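Local coordinates for protein dTDP-4-dehydrorhamnose Reductase (Yersinia enterocolitica, PDB 5U9C) that probably catalyses the NADPH-dependent reduction of dTDP-4-dehydro-L-rhamnose to dTDP-L-rhamnose, at residues M127-Y130 with G131-K134; S117-E120 with L121-P124; A86-Q89 with I90-A94; I193-A196 with M197-C200; T35-N38 with T39-S43. All coordinates share one frame; numbering follows the deposited sequence.

Contact 1 (M127-Y130 with G131-K134); sequences MNYY and GRSK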
loop_
_atom_site.group_PDB
_atom_site.type_symbol
_atom_site.label_atom_id
_atom_site.label_comp_id
_atom_site.label_asym_id
_atom_site.label_seq_id
_atom_site.Cartn_x
_atom_site.Cartn_y
_atom_site.Cartn_z
HETATM N N MSE D 127 -7.027 12.055 -1.694
HETATM C CA MSE D 127 -7.763 11.039 -0.924
HETATM C C MSE D 127 -9.246 11.093 -1.153
HETATM O O MSE D 127 -9.961 10.211 -0.715
HETATM C CB MSE D 127 -7.509 11.435 0.531
HETATM C CG MSE D 127 -7.863 10.399 1.597
HETATM SE SE MSE D 127 -6.204 9.519 2.158
HETATM C CE MSE D 127 -7.120 8.156 3.244
ATOM N N ASN D 128 -9.720 12.110 -1.860
ATOM C CA ASN D 128 -11.163 12.297 -2.057
ATOM C C ASN D 128 -11.493 13.073 -3.332
ATOM O O ASN D 128 -10.584 13.586 -4.012
ATOM C CB ASN D 128 -11.759 12.959 -0.801
ATOM C CG ASN D 128 -10.962 14.174 -0.322
ATOM O OD1 ASN D 128 -10.530 15.024 -1.115
ATOM N ND2 ASN D 128 -10.806 14.284 0.995
ATOM N N TYR D 129 -12.780 13.142 -3.678
ATOM C CA TYR D 129 -13.177 13.820 -4.913
ATOM C C TYR D 129 -12.925 15.318 -4.931
ATOM O O TYR D 129 -12.580 15.851 -5.965
ATOM C CB TYR D 129 -14.602 13.438 -5.370
ATOM C CG TYR D 129 -14.648 12.034 -5.968
ATOM C CD1 TYR D 129 -14.057 11.769 -7.211
ATOM C CD2 TYR D 129 -15.232 10.957 -5.269
ATOM C CE1 TYR D 129 -14.088 10.486 -7.751
ATOM C CE2 TYR D 129 -15.264 9.671 -5.809
ATOM C CZ TYR D 129 -14.698 9.441 -7.044
ATOM O OH TYR D 129 -14.690 8.177 -7.558
ATOM N N TYR D 130 -13.043 15.979 -3.777
ATOM C CA TYR D 130 -12.737 17.392 -3.695
ATOM C C TYR D 130 -11.278 17.607 -4.119
ATOM O O TYR D 130 -10.988 18.415 -5.012
ATOM C CB TYR D 130 -12.965 17.935 -2.279
ATOM C CG TYR D 130 -12.416 19.333 -2.117
ATOM C CD1 TYR D 130 -12.986 20.401 -2.811
ATOM C CD2 TYR D 130 -11.310 19.582 -1.313
ATOM C CE1 TYR D 130 -12.471 21.673 -2.716
ATOM C CE2 TYR D 130 -10.803 20.873 -1.187
ATOM C CZ TYR D 130 -11.379 21.903 -1.902
ATOM O OH TYR D 130 -10.897 23.179 -1.803
ATOM N N GLY D 131 -10.378 16.852 -3.497
ATOM C CA GLY D 131 -8.941 16.958 -3.805
ATOM C C GLY D 131 -8.619 16.659 -5.268
ATOM O O GLY D 131 -7.839 17.392 -5.909
ATOM N N ARG D 132 -9.240 15.607 -5.815
ATOM C CA ARG D 132 -9.057 15.270 -7.214
ATOM C C ARG D 132 -9.498 16.426 -8.128
ATOM O O ARG D 132 -8.813 16.750 -9.098
ATOM C CB ARG D 132 -9.855 14.020 -7.568
ATOM C CG ARG D 132 -9.335 12.750 -6.920
ATOM C CD ARG D 132 -10.270 11.568 -7.099
ATOM N NE ARG D 132 -9.786 10.448 -6.329
ATOM C CZ ARG D 132 -10.415 9.822 -5.345
ATOM N NH1 ARG D 132 -11.689 10.058 -5.063
ATOM N NH2 ARG D 132 -9.791 8.821 -4.726
ATOM N N SER D 133 -10.653 17.035 -7.816
ATOM C CA SER D 133 -11.184 18.125 -8.639
ATOM C C SER D 133 -10.288 19.359 -8.626
ATOM O O SER D 133 -10.097 20.009 -9.656
ATOM C CB SER D 133 -12.624 18.477 -8.237
ATOM O OG SER D 133 -12.712 19.133 -6.963
ATOM N N LYS D 134 -9.714 19.670 -7.466
ATOM C CA LYS D 134 -8.784 20.791 -7.348
ATOM C C LYS D 134 -7.481 20.515 -8.104
ATOM O O LYS D 134 -6.937 21.417 -8.794
ATOM C CB LYS D 134 -8.473 21.106 -5.877
ATOM C CG LYS D 134 -9.661 21.613 -5.047
ATOM C CD LYS D 134 -10.286 22.923 -5.535
ATOM C CE LYS D 134 -9.312 24.088 -5.507
ATOM N NZ LYS D 134 -9.948 25.382 -5.841
HETATM O O HOH W 1 -10.929 25.395 -3.224
#
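At chi1 170° the CG of Y130 points directly away from the backbone N, and K134 folds at chi2 and chi3, both near -61°, to lay its methylenes over the phenol. K134 CG stands 3.6 Å from Y130 CZ, over one ring face and displaced toward the rim, a CH-pi contact. Beyond it, a water in the ring plane joins the two polar ends, 2.6 Å from Y130 OH and accepting from K134 NZ; the ammonium also donates to L104 O. One residue earlier, the Y129 ring takes R132 on a face in a cation-pi contact: NH1 lies over the ring centre, 3.6 Å from CD1, with the guanidinium turned 64° from the ring. Y129 OH bonds to D122 of a neighbouring subunit. N128 is the N-cap of helix 129-144; its OD1 accepts from G131 N at 3.0 Å, and its ND2 donates to P255 O. S133 OG turns back to Y130 O at 2.7 Å, an oxygen that also accepts from K134 N and is therefore gripped twice. Y130 and K134 have the YxxxK spacing of the catalytic tyrosine and lysine of short-chain dehydrogenases and are probably their counterparts. The chemistry is consistent with this: apolar packing, a shared water and the L104 carbonyl set the lysine beside the phenol, while the cap fixes the helix start that carries both.

Contact 2 (S117-E120 with L121-P124); sequences SYNE and LDIP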
loop_
_atom_site.group_PDB
_atom_site.type_symbol
_atom_site.label_atom_id
_atom_site.label_comp_id
_atom_site.label_asym_id
_atom_site.label_seq_id
_atom_site.Cartn_x
_atom_site.Cartn_y
_atom_site.Cartn_z
ATOM N N SER D 117 3.591 15.898 6.443
ATOM C CA SER D 117 3.630 17.216 5.831
ATOM C C SER D 117 4.106 17.109 4.389
ATOM O O SER D 117 4.881 16.205 4.077
ATOM C CB SER D 117 4.601 18.099 6.620
ATOM O OG SER D 117 4.390 19.431 6.288
ATOM N N TYR D 118 3.661 18.030 3.536
ATOM C CA TYR D 118 4.017 18.040 2.123
ATOM C C TYR D 118 4.532 19.422 1.661
ATOM O O TYR D 118 3.926 20.467 1.987
ATOM C CB TYR D 118 2.786 17.670 1.263
ATOM C CG TYR D 118 2.182 16.321 1.607
ATOM C CD1 TYR D 118 1.217 16.200 2.598
ATOM C CD2 TYR D 118 2.601 15.162 0.948
ATOM C CE1 TYR D 118 0.692 14.971 2.935
ATOM C CE2 TYR D 118 2.083 13.917 1.280
ATOM C CZ TYR D 118 1.117 13.829 2.264
ATOM O OH TYR D 118 0.594 12.597 2.573
ATOM N N ASN D 119 5.625 19.428 0.893
ATOM C CA ASN D 119 6.132 20.665 0.299
ATOM C C ASN D 119 5.869 20.680 -1.224
ATOM O O ASN D 119 5.269 19.723 -1.766
ATOM C CB ASN D 119 7.599 20.912 0.674
ATOM C CG ASN D 119 8.537 19.890 0.096
ATOM O OD1 ASN D 119 8.416 19.497 -1.080
ATOM N ND2 ASN D 119 9.518 19.476 0.902
ATOM N N GLU D 120 6.280 21.753 -1.900
ATOM C CA GLU D 120 6.031 21.907 -3.338
ATOM C C GLU D 120 6.686 20.828 -4.246
ATOM O O GLU D 120 6.276 20.669 -5.388
ATOM C CB GLU D 120 6.374 23.322 -3.840
ATOM C CG GLU D 120 5.574 24.476 -3.212
ATOM C CD GLU D 120 6.199 25.070 -1.942
ATOM O OE1 GLU D 120 7.020 24.400 -1.289
ATOM O OE2 GLU D 120 5.847 26.219 -1.581
ATOM N N LEU D 121 7.674 20.086 -3.739
ATOM C CA LEU D 121 8.274 18.985 -4.507
ATOM C C LEU D 121 7.490 17.672 -4.385
ATOM O O LEU D 121 7.667 16.764 -5.220
ATOM C CB LEU D 121 9.739 18.733 -4.127
ATOM C CG LEU D 121 10.732 19.699 -4.727
ATOM C CD1 LEU D 121 12.153 19.376 -4.255
ATOM C CD2 LEU D 121 10.658 19.667 -6.257
ATOM N N ASP D 122 6.651 17.552 -3.351
ATOM C CA ASP D 122 5.861 16.337 -3.169
ATOM C C ASP D 122 4.862 16.231 -4.324
ATOM O O ASP D 122 4.375 17.235 -4.811
ATOM C CB ASP D 122 5.213 16.325 -1.793
ATOM C CG ASP D 122 6.193 15.955 -0.714
ATOM O OD1 ASP D 122 6.585 14.769 -0.693
ATOM O OD2 ASP D 122 6.575 16.813 0.121
ATOM N N ILE D 123 4.621 15.023 -4.814
ATOM C CA ILE D 123 3.721 14.844 -5.964
ATOM C C ILE D 123 2.319 14.585 -5.440
ATOM O O ILE D 123 2.123 13.650 -4.671
ATOM C CB ILE D 123 4.179 13.698 -6.867
ATOM C CG1 ILE D 123 5.658 13.870 -7.205
ATOM C CG2 ILE D 123 3.350 13.659 -8.146
ATOM C CD1 ILE D 123 6.230 12.715 -7.987
ATOM N N PRO D 124 1.341 15.415 -5.849
ATOM C CA PRO D 124 -0.027 15.283 -5.338
ATOM C C PRO D 124 -0.676 13.907 -5.537
ATOM O O PRO D 124 -0.555 13.316 -6.595
ATOM C CB PRO D 124 -0.797 16.362 -6.105
ATOM C CG PRO D 124 0.224 17.369 -6.482
ATOM C CD PRO D 124 1.465 16.569 -6.773
HETATM O O HOH W 2 3.692 19.701 -5.663
#
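N119 and D122 close a type I beta turn directly after the short strand 117-118, and their side chains brace it from both ends. The turn bond runs from D122 N to N119 O at 3.0 Å, the donor standing well above the carbonyl plane. D122 answers with its carboxylate: OD2 receives N119 N at 2.9 Å on the anti lone pair, a nearly straight bond of 164°. N119 adds an Asx turn of its own, because CG lies between the backbone N and the carbonyl carbon (chi1 66°) and OD1 accepts from L121 N at 2.8 Å. The amide and carboxylate thus serve backbone N-H groups on opposite segments, and their planes are 35° apart. D122 CB lies at the edge of the Y118 ring, in its plane and 4.0 Å from Y118 CD2, with ring and carboxylate about perpendicular.

Further out, the D122 carboxylate is shared between subunits: OD1 makes a salt bridge with K115, while OD2 is also reached by a tyrosine hydroxyl of a neighbouring subunit. This gathering of donors would probably stabilise the charged form of the aspartate. E120, at the turn's second position, sends its carboxylate away to S264 OG and the backbone N atoms of I265 and H216, which tie the turn to the body of the chain. Y118 pairs through its backbone with G261 and E263, and its ring stacks on F110. A water bridges E120 O, at 2.8 Å, and D122 O, at 2.7 Å.

Contact 3 (A86-Q89 with I90-A94); sequences ATEQ and IAQAA. With IMD (imidazole), chain H.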
loop_
_atom_site.group_PDB
_atom_site.type_symbol
_atom_site.label_atom_id
_atom_site.label_comp_id
_atom_site.label_asym_id
_atom_site.label_seq_id
_atom_site.Cartn_x
_atom_site.Cartn_y
_atom_site.Cartn_z
ATOM N N ALA D 86 -15.106 24.333 -15.031
ATOM C CA ALA D 86 -15.145 25.781 -14.992
ATOM C C ALA D 86 -13.726 26.365 -15.022
ATOM O O ALA D 86 -13.470 27.315 -15.737
ATOM C CB ALA D 86 -15.905 26.279 -13.769
ATOM N N THR D 87 -12.817 25.761 -14.270
ATOM C CA THR D 87 -11.441 26.231 -14.174
ATOM C C THR D 87 -10.750 26.097 -15.539
ATOM O O THR D 87 -9.964 26.962 -15.905
ATOM C CB THR D 87 -10.691 25.461 -13.072
ATOM O OG1 THR D 87 -11.322 25.716 -11.817
ATOM C CG2 THR D 87 -9.224 25.874 -12.968
ATOM N N GLU D 88 -11.070 25.031 -16.283
ATOM C CA GLU D 88 -10.527 24.814 -17.616
ATOM C C GLU D 88 -10.914 25.962 -18.547
ATOM O O GLU D 88 -10.089 26.442 -19.318
ATOM C CB GLU D 88 -11.020 23.480 -18.184
ATOM C CG GLU D 88 -10.748 23.207 -19.672
ATOM C CD GLU D 88 -9.274 23.052 -20.031
ATOM O OE1 GLU D 88 -8.440 22.863 -19.122
ATOM O OE2 GLU D 88 -8.942 23.116 -21.243
ATOM N N GLN D 89 -12.170 26.388 -18.494
ATOM C CA GLN D 89 -12.606 27.518 -19.330
ATOM C C GLN D 89 -11.923 28.821 -18.915
ATOM O O GLN D 89 -11.538 29.619 -19.762
ATOM C CB GLN D 89 -14.120 27.646 -19.312
ATOM C CG GLN D 89 -14.792 26.425 -19.927
ATOM C CD GLN D 89 -14.412 26.236 -21.366
ATOM O OE1 GLN D 89 -14.592 27.134 -22.186
ATOM N NE2 GLN D 89 -13.895 25.059 -21.691
ATOM N N ILE D 90 -11.765 29.031 -17.614
ATOM C CA ILE D 90 -11.081 30.227 -17.124
ATOM C C ILE D 90 -9.620 30.235 -17.614
ATOM O O ILE D 90 -9.122 31.270 -18.077
ATOM C CB ILE D 90 -11.146 30.317 -15.583
ATOM C CG1 ILE D 90 -12.606 30.566 -15.157
ATOM C CG2 ILE D 90 -10.225 31.420 -15.066
ATOM C CD1 ILE D 90 -12.872 30.501 -13.674
ATOM N N ALA D 91 -8.941 29.094 -17.508
ATOM C CA ALA D 91 -7.541 28.993 -17.961
ATOM C C ALA D 91 -7.421 29.221 -19.482
ATOM O O ALA D 91 -6.508 29.904 -19.924
ATOM C CB ALA D 91 -6.964 27.656 -17.586
ATOM N N GLN D 92 -8.363 28.682 -20.264
ATOM C CA GLN D 92 -8.338 28.877 -21.710
ATOM C C GLN D 92 -8.543 30.366 -22.031
ATOM O O GLN D 92 -7.864 30.909 -22.898
ATOM C CB GLN D 92 -9.380 28.004 -22.444
ATOM C CG GLN D 92 -9.054 26.514 -22.499
ATOM C CD GLN D 92 -7.720 26.217 -23.174
ATOM O OE1 GLN D 92 -7.284 26.939 -24.075
ATOM N NE2 GLN D 92 -7.089 25.124 -22.770
ATOM N N ALA D 93 -9.466 31.010 -21.318
ATOM C CA ALA D 93 -9.722 32.426 -21.501
ATOM C C ALA D 93 -8.475 33.266 -21.107
ATOM O O ALA D 93 -8.096 34.194 -21.835
ATOM C CB ALA D 93 -10.940 32.854 -20.718
ATOM N N ALA D 94 -7.826 32.916 -19.995
ATOM C CA ALA D 94 -6.593 33.615 -19.559
ATOM C C ALA D 94 -5.506 33.518 -20.639
ATOM O O ALA D 94 -4.883 34.523 -20.998
ATOM C CB ALA D 94 -6.073 33.064 -18.235
HETATM N N1 IMD H . -14.440 26.939 -25.455
HETATM C C2 IMD H . -13.090 26.995 -25.415
HETATM N N3 IMD H . -12.651 27.551 -26.569
HETATM C C4 IMD H . -13.726 27.843 -27.333
HETATM C C5 IMD H . -14.851 27.457 -26.635
#
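E88 and Q92 run side by side on one flank of helix 76-97, one turn apart, while A86, I90, A93 and A94 face the central sheet and helix 48-55. That second group is the packed part, built of small and branched side chains. I90 CG1 lies against A86 O at 3.4 Å. Regular i to i+4 bonds underlie this, such as A91 N to T87 O at 2.9 Å and A93 N to Q89 O. Around this face, I90 and A94 meet I60 and L101 of the sheet, A86 and A93 meet I48 and I52 of helix 48-55, and T87 OG1 is bonded to N83 O and H62.

The E88-Q92 flank is polar but closed over by another subunit. E88 bends at chi2, bringing OE2 to Q92 NE2 at 3.1 Å. That donor comes from above the carboxylate plane, 42° out of it, and the amide and carboxylate planes are 49° apart. OE1 of E88 has its own partner, S140 OG, and T146 of a neighbouring subunit packs on both E88 and Q92. The loose side belongs to Q89, which is less firmly tied. Its chain bends at chi2, and OE1 makes a weak bond to N1 of an imidazole, probably from the crystallisation liquor, at 3.3 Å and a poor 121° angle.

A helix that packs its apolar face on a parallel sheet, here with a polar flank toward helix 129-144 and the other subunit, belongs to the flanking layers of a Rossmann fold.

Contact 4 (I193-A196 with M197-C200); sequences ITSA and MQLC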
loop_
_atom_site.group_PDB
_atom_site.type_symbol
_atom_site.label_atom_id
_atom_site.label_comp_id
_atom_site.label_asym_id
_atom_site.label_seq_id
_atom_site.Cartn_x
_atom_site.Cartn_y
_atom_site.Cartn_z
ATOM N N ILE D 193 -2.867 25.624 9.225
ATOM C CA ILE D 193 -3.804 26.730 9.040
ATOM C C ILE D 193 -3.222 27.810 8.119
ATOM O O ILE D 193 -2.008 28.031 8.067
ATOM C CB ILE D 193 -4.248 27.382 10.376
ATOM C CG1 ILE D 193 -3.060 27.886 11.178
ATOM C CG2 ILE D 193 -5.077 26.405 11.206
ATOM C CD1 ILE D 193 -3.463 28.594 12.455
ATOM N N THR D 194 -4.108 28.465 7.390
ATOM C CA THR D 194 -3.767 29.581 6.529
ATOM C C THR D 194 -4.640 30.765 6.913
ATOM O O THR D 194 -5.879 30.710 6.797
ATOM C CB THR D 194 -4.022 29.267 5.043
ATOM O OG1 THR D 194 -3.182 28.190 4.621
ATOM C CG2 THR D 194 -3.711 30.503 4.166
ATOM N N SER D 195 -3.999 31.837 7.365
ATOM C CA SER D 195 -4.701 33.085 7.679
ATOM C C SER D 195 -5.120 33.754 6.379
ATOM O O SER D 195 -4.261 34.102 5.558
ATOM C CB SER D 195 -3.787 34.039 8.463
ATOM O OG SER D 195 -4.295 35.369 8.429
ATOM N N ALA D 196 -6.425 33.929 6.175
ATOM C CA ALA D 196 -6.921 34.589 4.964
ATOM C C ALA D 196 -6.355 36.017 4.834
ATOM O O ALA D 196 -6.023 36.436 3.728
ATOM C CB ALA D 196 -8.448 34.604 4.911
HETATM N N MSE D 197 -6.227 36.747 5.947
HETATM C CA MSE D 197 -5.698 38.131 5.883
HETATM C C MSE D 197 -4.241 38.152 5.463
HETATM O O MSE D 197 -3.836 39.033 4.699
HETATM C CB MSE D 197 -5.956 38.910 7.182
HETATM C CG MSE D 197 -5.460 40.372 7.128
HETATM SE SE MSE D 197 -6.280 41.474 5.684
HETATM C CE MSE D 197 -4.983 42.966 5.692
ATOM N N GLN D 198 -3.440 37.198 5.931
ATOM C CA GLN D 198 -2.022 37.135 5.516
ATOM C C GLN D 198 -1.935 36.724 4.047
ATOM O O GLN D 198 -1.140 37.287 3.284
ATOM C CB GLN D 198 -1.201 36.156 6.363
ATOM C CG GLN D 198 -0.989 36.554 7.817
ATOM C CD GLN D 198 -0.141 35.547 8.615
ATOM O OE1 GLN D 198 -0.204 34.317 8.396
ATOM N NE2 GLN D 198 0.664 36.077 9.558
ATOM N N LEU D 199 -2.781 35.770 3.652
ATOM C CA LEU D 199 -2.809 35.303 2.258
ATOM C C LEU D 199 -3.202 36.476 1.338
ATOM O O LEU D 199 -2.636 36.649 0.251
ATOM C CB LEU D 199 -3.751 34.109 2.093
ATOM C CG LEU D 199 -3.959 33.578 0.675
ATOM C CD1 LEU D 199 -2.618 33.285 0.009
ATOM C CD2 LEU D 199 -4.840 32.342 0.697
ATOM N N CYS D 200 -4.150 37.288 1.798
ATOM C CA CYS D 200 -4.572 38.478 1.044
ATOM C C CYS D 200 -3.367 39.408 0.798
ATOM O O CYS D 200 -3.093 39.804 -0.315
ATOM C CB CYS D 200 -5.663 39.234 1.815
ATOM S SG CYS D 200 -6.153 40.803 1.069
HETATM O O HOH W 3 -1.206 31.778 7.541
HETATM O O HOH W 4 -7.615 35.903 8.453
#
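This is a strand-to-helix junction with a serine N-cap: S195 ends strand 190-195 and caps the helix that begins at A196. A chi1 of 163° swings S195 OG toward the helix, where it reaches over the first turn and accepts from Q198 N at 3.2 Å, a nearly straight bond of 163°. The following helical bonds take over at once, L199 N donating to S195 O at 2.9 Å and C200 N to A196 O at 2.8 Å.

Q198 repays the cap through water rather than directly. Its chain, extended beyond CG, passes alongside the serine with CG 3.6 Å from S195 OG, and a water donates to Q198 OE1 while accepting from S195 N. The return bond of a capping box is thus replaced by a solvent bridge. A second water accepts from M197 N at 3.0 Å and makes a weak bond to S195 OG, so another N-H of the first turn is also satisfied. M197, a selenomethionine in this crystal, is itself exposed.

On the other side the junction is apolar. T194 CG2 meets L199 CD2 at 4.1 Å, the two side chains slanting past each other, while T194 OG1 is held by F217 O and G155 N.

In the fold, T194 and A196 bond through their backbones to strand 156-158, with M157 against L199 as well. L199 also meets I152 of strand 149-154 and L17 of helix 16-25, and A196 and C200 pack on Y20 of that helix.

Contact 5 (T35-N38 with T39-S43); sequences TERN and TLNLS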
loop_
_atom_site.group_PDB
_atom_site.type_symbol
_atom_site.label_atom_id
_atom_site.label_comp_id
_atom_site.label_asym_id
_atom_site.label_seq_id
_atom_site.Cartn_x
_atom_site.Cartn_y
_atom_site.Cartn_z
ATOM N N THR D 35 -17.027 39.258 -10.386
ATOM C CA THR D 35 -18.056 38.477 -11.048
ATOM C C THR D 35 -19.185 38.128 -10.068
ATOM O O THR D 35 -18.971 38.008 -8.860
ATOM C CB THR D 35 -17.489 37.185 -11.692
ATOM O OG1 THR D 35 -17.093 36.260 -10.678
ATOM C CG2 THR D 35 -16.306 37.502 -12.584
ATOM N N GLU D 36 -20.392 38.032 -10.612
ATOM C CA GLU D 36 -21.607 37.689 -9.866
ATOM C C GLU D 36 -22.299 36.574 -10.643
ATOM O O GLU D 36 -21.872 36.244 -11.757
ATOM C CB GLU D 36 -22.530 38.894 -9.763
ATOM C CG GLU D 36 -22.010 40.029 -8.911
ATOM C CD GLU D 36 -22.947 41.226 -8.913
ATOM O OE1 GLU D 36 -23.830 41.309 -9.805
ATOM O OE2 GLU D 36 -22.792 42.096 -8.029
ATOM N N ARG D 37 -23.373 36.030 -10.068
ATOM C CA ARG D 37 -24.132 34.932 -10.682
ATOM C C ARG D 37 -24.626 35.300 -12.091
ATOM O O ARG D 37 -24.627 34.462 -12.997
ATOM C CB ARG D 37 -25.327 34.546 -9.787
ATOM C CG ARG D 37 -26.019 33.232 -10.149
ATOM C CD ARG D 37 -25.184 32.004 -9.785
ATOM N NE ARG D 37 -25.014 31.845 -8.337
ATOM C CZ ARG D 37 -24.265 30.908 -7.749
ATOM N NH1 ARG D 37 -23.579 30.020 -8.471
ATOM N NH2 ARG D 37 -24.190 30.865 -6.422
ATOM N N ASN D 38 -25.016 36.559 -12.267
ATOM C CA ASN D 38 -25.518 37.049 -13.563
ATOM C C ASN D 38 -24.428 37.214 -14.651
ATOM O O ASN D 38 -24.766 37.487 -15.797
ATOM C CB ASN D 38 -26.299 38.364 -13.399
ATOM C CG ASN D 38 -25.441 39.510 -12.875
ATOM O OD1 ASN D 38 -24.389 39.295 -12.262
ATOM N ND2 ASN D 38 -25.901 40.739 -13.100
ATOM N N THR D 39 -23.142 37.086 -14.297
ATOM C CA THR D 39 -22.066 37.196 -15.296
ATOM C C THR D 39 -21.200 35.916 -15.392
ATOM O O THR D 39 -20.770 35.549 -16.479
ATOM C CB THR D 39 -21.154 38.422 -15.047
ATOM O OG1 THR D 39 -20.605 38.372 -13.722
ATOM C CG2 THR D 39 -21.921 39.735 -15.242
ATOM N N LEU D 40 -20.947 35.248 -14.265
ATOM C CA LEU D 40 -20.122 34.040 -14.251
ATOM C C LEU D 40 -20.654 33.109 -13.169
ATOM O O LEU D 40 -20.794 33.496 -12.005
ATOM C CB LEU D 40 -18.648 34.395 -14.036
ATOM C CG LEU D 40 -17.627 33.263 -14.218
ATOM C CD1 LEU D 40 -16.236 33.800 -14.514
ATOM C CD2 LEU D 40 -17.612 32.315 -13.029
ATOM N N ASN D 41 -21.008 31.903 -13.588
ATOM C CA ASN D 41 -21.569 30.881 -12.720
ATOM C C ASN D 41 -20.775 29.594 -13.007
ATOM O O ASN D 41 -20.688 29.154 -14.161
ATOM C CB ASN D 41 -23.060 30.747 -13.055
ATOM C CG ASN D 41 -23.796 29.724 -12.203
ATOM O OD1 ASN D 41 -23.190 28.842 -11.568
ATOM N ND2 ASN D 41 -25.139 29.817 -12.212
ATOM N N LEU D 42 -20.165 29.022 -11.968
ATOM C CA LEU D 42 -19.373 27.792 -12.114
ATOM C C LEU D 42 -20.199 26.642 -12.671
ATOM O O LEU D 42 -19.638 25.751 -13.298
ATOM C CB LEU D 42 -18.737 27.368 -10.795
ATOM C CG LEU D 42 -17.749 28.352 -10.162
ATOM C CD1 LEU D 42 -17.196 27.749 -8.884
ATOM C CD2 LEU D 42 -16.623 28.719 -11.086
ATOM N N SER D 43 -21.518 26.663 -12.455
ATOM C CA SER D 43 -22.390 25.609 -12.985
ATOM C C SER D 43 -22.740 25.819 -14.454
ATOM O O SER D 43 -23.458 25.020 -15.003
ATOM C CB SER D 43 -23.688 25.503 -12.182
ATOM O OG SER D 43 -24.399 26.707 -12.290
HETATM O O HOH W 5 -19.453 34.803 -10.023
#
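T39 turns its hydroxyl back on the loop that follows strand 31-34 and bonds E36. With chi1 at 56°, OG1 sits between the T39 backbone N and carbonyl carbon, from where it accepts E36 N at 3.1 Å and 174°, almost perfectly straight. The backbone answers in the other direction. E36 O takes two donors, T39 N at 3.0 Å from well above the carbonyl plane and L40 N at 2.9 Å nearly along the C=O axis, so residues 36-40 form a compact turn pinned from both sides.

T35 shows its aliphatic side to L40, CB to CB 3.8 Å. Its OG1 bonds to I10 O and to a water that donates to L40 O. L40 continues inward to I48 and I52 of helix 48-55, an apolar anchor of the loop, as is L42 against Y82 and A86.

R37 is modelled in two conformations, which makes its contact with N41 tentative. In one of them it folds at chi2 and chi3 so that CD lies 3.3 Å from N41 ND2. NH1 then makes a weak bond to N41 OD1, reached at the guanidinium edge, with the two flat groups 67° apart. The firmer claims on that oxygen come from S43: OG at 2.6 Å and N at 2.9 Å arrive from the same face, the latter closing an Asx turn.

The chemistry implies unequal stiffness: side-chain oxygens of T39 and N41, each serving a backbone N-H, hold the loop's path without regular secondary structure, whereas the arginine is tied only weakly and is probably mobile.

Contacts 1 to 4 are largely buried, whereas contact 5 lies at the surface. Contacts 1 and 4 are both helix starts with side-chain caps, an asparagine and a serine; two waters supplement the cap of contact 4, while contact 1 adds cation-pi and CH-pi packing. Contact 3 is mid-helix, its polar groups mostly on the outer flank. Contacts 2 and 5 are loops shaped by side chains accepting backbone N-H groups, contact 2 adding a carboxylate shared with another subunit, through which contacts 1 and 2 of different chains meet. Contacts 3 and 5 touch directly, A86 CB to L42 CD2 at 3.7 Å, while 2 and 5 sit 33 Å apart between centres.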